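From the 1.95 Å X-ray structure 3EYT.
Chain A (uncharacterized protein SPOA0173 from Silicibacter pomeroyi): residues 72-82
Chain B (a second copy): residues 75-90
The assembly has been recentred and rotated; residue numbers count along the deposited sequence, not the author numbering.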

# COMPACT_ATOMS: atom_id res chain seq x y z
N PHE A 72 -11.75 -3.95 3.53
CA PHE A 72 -12.16 -5.20 2.88
C PHE A 72 -12.24 -5.06 1.35
O PHE A 72 -12.59 -6.03 0.65
CB PHE A 72 -13.49 -5.71 3.49
CG PHE A 72 -14.64 -4.76 3.31
CD1 PHE A 72 -15.40 -4.78 2.13
CD2 PHE A 72 -15.00 -3.86 4.32
CE1 PHE A 72 -16.51 -3.88 1.94
CE2 PHE A 72 -16.10 -2.95 4.15
CZ PHE A 72 -16.85 -2.97 2.94
N GLU A 73 -11.89 -3.88 0.82
CA GLU A 73 -11.82 -3.66 -0.65
C GLU A 73 -10.80 -2.56 -0.95
O GLU A 73 -10.43 -1.84 -0.04
CB GLU A 73 -13.19 -3.28 -1.21
CG GLU A 73 -13.79 -2.01 -0.54
CD GLU A 73 -15.26 -1.83 -0.85
OE1 GLU A 73 -15.78 -2.49 -1.79
OE2 GLU A 73 -15.89 -1.00 -0.15
N HIS A 74 -10.37 -2.42 -2.20
CA HIS A 74 -9.38 -1.40 -2.57
C HIS A 74 -8.23 -1.35 -1.58
O HIS A 74 -7.87 -0.28 -1.10
CB HIS A 74 -10.04 -0.00 -2.65
CG HIS A 74 -11.30 0.05 -3.47
ND1 HIS A 74 -11.31 -0.17 -4.84
CD2 HIS A 74 -12.57 0.39 -3.13
CE1 HIS A 74 -12.55 -0.03 -5.29
NE2 HIS A 74 -13.33 0.31 -4.27
N HIS A 75 -7.67 -2.50 -1.21
CA HIS A 75 -6.67 -2.57 -0.13
C HIS A 75 -5.48 -1.63 -0.34
O HIS A 75 -4.99 -1.00 0.63
CB HIS A 75 -6.21 -4.04 0.08
CG HIS A 75 -7.35 -4.96 0.48
ND1 HIS A 75 -8.30 -5.39 -0.42
CD2 HIS A 75 -7.72 -5.46 1.69
CE1 HIS A 75 -9.19 -6.15 0.20
NE2 HIS A 75 -8.87 -6.21 1.48
N GLU A 76 -5.03 -1.54 -1.60
CA GLU A 76 -3.85 -0.76 -1.96
C GLU A 76 -4.07 0.75 -1.83
O GLU A 76 -3.11 1.50 -1.77
CB GLU A 76 -3.38 -1.13 -3.39
CG GLU A 76 -4.33 -0.68 -4.52
CD GLU A 76 -5.69 -1.45 -4.53
OE1 GLU A 76 -5.71 -2.61 -4.05
OE2 GLU A 76 -6.74 -0.89 -5.01
N ALA A 77 -5.31 1.18 -1.77
CA ALA A 77 -5.68 2.59 -1.70
C ALA A 77 -5.79 3.05 -0.25
O ALA A 77 -5.87 4.26 -0.00
CB ALA A 77 -7.03 2.85 -2.45
N MSE A 78 -5.86 2.10 0.69
CA MSE A 78 -6.12 2.41 2.12
C MSE A 78 -5.10 1.77 3.06
O MSE A 78 -5.46 1.33 4.16
CB MSE A 78 -7.53 1.98 2.55
CG MSE A 78 -8.63 2.50 1.65
SE MSE A 78 -10.37 2.19 2.38
CE MSE A 78 -11.16 1.33 0.87
N THR A 79 -3.84 1.72 2.62
CA THR A 79 -2.75 1.20 3.45
C THR A 79 -2.48 2.14 4.66
O THR A 79 -2.96 3.29 4.69
CB THR A 79 -1.45 1.04 2.61
OG1 THR A 79 -1.00 2.32 2.16
CG2 THR A 79 -1.67 0.14 1.36
N PRO A 80 -1.77 1.64 5.67
CA PRO A 80 -1.49 2.46 6.86
C PRO A 80 -0.87 3.84 6.56
O PRO A 80 -1.17 4.79 7.28
CB PRO A 80 -0.51 1.59 7.68
CG PRO A 80 -0.99 0.12 7.32
CD PRO A 80 -1.30 0.23 5.82
N ILE A 81 -0.03 3.95 5.53
CA ILE A 81 0.48 5.29 5.14
C ILE A 81 -0.65 6.29 4.76
O ILE A 81 -0.62 7.47 5.15
CB ILE A 81 1.56 5.20 4.05
CG1 ILE A 81 2.39 6.46 4.03
CG2 ILE A 81 0.96 5.08 2.63
CD1 ILE A 81 3.84 6.16 4.25
N SER A 82 -1.64 5.81 4.04
CA SER A 82 -2.80 6.64 3.68
C SER A 82 -3.66 6.93 4.91
O SER A 82 -4.12 8.06 5.11
CB SER A 82 -3.64 5.92 2.60
OG SER A 82 -2.88 5.83 1.39
N HIS B 75 2.35 13.11 0.15
CA HIS B 75 2.36 12.69 -1.26
C HIS B 75 2.16 11.17 -1.38
O HIS B 75 1.35 10.72 -2.17
CB HIS B 75 3.67 13.12 -1.95
CG HIS B 75 3.87 14.61 -2.04
ND1 HIS B 75 4.42 15.35 -1.01
CD2 HIS B 75 3.61 15.49 -3.04
CE1 HIS B 75 4.49 16.62 -1.38
NE2 HIS B 75 4.00 16.74 -2.60
N GLU B 76 2.87 10.39 -0.55
CA GLU B 76 2.77 8.90 -0.57
C GLU B 76 1.38 8.34 -0.19
O GLU B 76 1.06 7.20 -0.55
CB GLU B 76 3.80 8.28 0.39
CG GLU B 76 5.27 8.67 0.18
CD GLU B 76 6.07 8.62 1.51
OE1 GLU B 76 6.67 9.66 1.88
OE2 GLU B 76 6.09 7.57 2.21
N ALA B 77 0.58 9.14 0.50
CA ALA B 77 -0.75 8.72 0.94
C ALA B 77 -1.78 8.94 -0.16
O ALA B 77 -2.86 8.39 -0.10
CB ALA B 77 -1.17 9.49 2.20
N MSE B 78 -1.48 9.76 -1.15
CA MSE B 78 -2.49 10.17 -2.14
C MSE B 78 -2.04 9.95 -3.58
O MSE B 78 -2.34 10.77 -4.48
CB MSE B 78 -2.90 11.64 -1.99
CG MSE B 78 -3.24 12.08 -0.58
SE MSE B 78 -4.06 13.84 -0.73
CE MSE B 78 -3.15 14.72 0.76
N THR B 79 -1.34 8.84 -3.81
CA THR B 79 -0.92 8.48 -5.17
C THR B 79 -2.09 8.11 -6.12
O THR B 79 -3.25 7.90 -5.69
CB THR B 79 0.14 7.31 -5.14
OG1 THR B 79 -0.51 6.11 -4.71
CG2 THR B 79 1.29 7.66 -4.20
N PRO B 80 -1.79 8.01 -7.44
CA PRO B 80 -2.88 7.75 -8.36
C PRO B 80 -3.65 6.45 -8.09
O PRO B 80 -4.86 6.38 -8.37
CB PRO B 80 -2.17 7.70 -9.72
CG PRO B 80 -1.11 8.82 -9.56
CD PRO B 80 -0.57 8.49 -8.15
N ILE B 81 -2.99 5.44 -7.55
CA ILE B 81 -3.73 4.21 -7.25
C ILE B 81 -4.79 4.47 -6.13
O ILE B 81 -5.89 3.91 -6.18
CB ILE B 81 -2.79 2.97 -7.02
CG1 ILE B 81 -3.54 1.64 -7.32
CG2 ILE B 81 -2.09 3.06 -5.61
CD1 ILE B 81 -2.65 0.34 -7.54
N SER B 82 -4.48 5.35 -5.17
CA SER B 82 -5.46 5.75 -4.15
C SER B 82 -6.58 6.58 -4.75
O SER B 82 -7.77 6.40 -4.41
CB SER B 82 -4.79 6.51 -3.00
OG SER B 82 -4.19 5.56 -2.14
N LEU B 83 -6.19 7.49 -5.64
CA LEU B 83 -7.14 8.36 -6.30
C LEU B 83 -8.15 7.56 -7.15
O LEU B 83 -9.33 7.87 -7.16
CB LEU B 83 -6.37 9.38 -7.17
CG LEU B 83 -7.29 10.32 -7.98
CD1 LEU B 83 -8.11 11.28 -7.06
CD2 LEU B 83 -6.50 11.11 -9.01
N LYS B 84 -7.66 6.52 -7.82
CA LYS B 84 -8.51 5.66 -8.66
C LYS B 84 -9.66 5.12 -7.79
O LYS B 84 -10.84 5.25 -8.14
CB LYS B 84 -7.66 4.55 -9.28
CG LYS B 84 -8.39 3.53 -10.15
CD LYS B 84 -7.44 2.42 -10.61
CE LYS B 84 -8.22 1.23 -11.19
NZ LYS B 84 -7.36 0.05 -11.53
N ALA B 85 -9.34 4.56 -6.64
CA ALA B 85 -10.36 4.06 -5.71
C ALA B 85 -11.29 5.16 -5.18
O ALA B 85 -12.52 4.96 -5.14
CB ALA B 85 -9.70 3.26 -4.57
N PHE B 86 -10.72 6.31 -4.80
CA PHE B 86 -11.48 7.49 -4.40
C PHE B 86 -12.60 7.89 -5.38
O PHE B 86 -13.76 8.07 -4.98
CB PHE B 86 -10.53 8.69 -4.20
CG PHE B 86 -11.21 9.97 -3.78
CD1 PHE B 86 -11.60 10.17 -2.46
CD2 PHE B 86 -11.44 10.99 -4.71
CE1 PHE B 86 -12.22 11.37 -2.06
CE2 PHE B 86 -12.06 12.19 -4.33
CZ PHE B 86 -12.46 12.38 -3.01
N LEU B 87 -12.22 8.04 -6.65
CA LEU B 87 -13.10 8.49 -7.70
C LEU B 87 -14.18 7.44 -7.93
O LEU B 87 -15.34 7.78 -8.18
CB LEU B 87 -12.30 8.72 -8.99
CG LEU B 87 -11.23 9.84 -9.00
CD1 LEU B 87 -10.43 9.88 -10.35
CD2 LEU B 87 -11.85 11.20 -8.72
N HIS B 88 -13.80 6.17 -7.82
CA HIS B 88 -14.79 5.10 -7.92
C HIS B 88 -15.78 5.16 -6.76
O HIS B 88 -16.98 5.24 -7.00
CB HIS B 88 -14.15 3.72 -7.98
CG HIS B 88 -15.17 2.63 -8.10
ND1 HIS B 88 -15.63 1.91 -7.01
CD2 HIS B 88 -15.90 2.20 -9.16
CE1 HIS B 88 -16.54 1.05 -7.41
NE2 HIS B 88 -16.72 1.20 -8.71
N GLU B 89 -15.29 5.16 -5.52
CA GLU B 89 -16.19 5.18 -4.33
C GLU B 89 -17.07 6.43 -4.19
O GLU B 89 -18.20 6.34 -3.73
CB GLU B 89 -15.43 4.94 -3.03
CG GLU B 89 -15.07 3.44 -2.79
CD GLU B 89 -16.16 2.43 -3.26
OE1 GLU B 89 -15.80 1.42 -3.90
OE2 GLU B 89 -17.38 2.66 -3.00
N TYR B 90 -16.56 7.57 -4.61
CA TYR B 90 -17.35 8.79 -4.61
C TYR B 90 -18.12 9.05 -5.91
O TYR B 90 -18.72 10.09 -6.05
CB TYR B 90 -16.46 9.99 -4.27
CG TYR B 90 -16.17 10.07 -2.79
CD1 TYR B 90 -15.17 9.27 -2.21
CD2 TYR B 90 -16.92 10.91 -1.96
CE1 TYR B 90 -14.93 9.31 -0.82
CE2 TYR B 90 -16.67 10.96 -0.57
CZ TYR B 90 -15.67 10.17 -0.02
OH TYR B 90 -15.43 10.22 1.33
O HOH W 1 -6.94 1.64 -6.75

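At the centre of the contact, residues 76 to 82 of the two copies meet reciprocally, bringing Ala A77 opposite Ser B82 and Ser A82 opposite Ala B77, each pair with CA atoms 4.0 Å apart. At this close approach, each serine hydroxyl lies near the alanine carbonyl oxygen of the other chain, in its 3-10 segment. Ser A82 OG donates to Ala B77 O at 3.0 Å; Ser B82 OG lies equally near Ala A77 O, also 3.0 Å, although its proton has another acceptor within reach.

Farther along the chain B helix, His A74 supplies the other direct polar link. Its NE2 donates to Glu B89 OE1 (2.7 Å, N-H...O angle 152°), which sits at the edge of the imidazole, near its plane. Glu B89 OE1 also accepts from His B88 ND1 at 3.2 Å, a bond within chain B, so two imidazoles converge on one acceptor. Ala B85 CB covers one face of the His A74 ring, 4.0 Å from its centroid, and also packs against Ala A77 CB at 3.4 Å.

A water bridges the chains where no direct bond forms, its oxygen donating to Glu A76 OE2 (3.1 Å) and to Ile B81 O (2.6 Å). The aliphatic part of Glu A76 meanwhile rests on the isoleucine, with Glu A76 CG 3.6 Å from Ile B81 CD1.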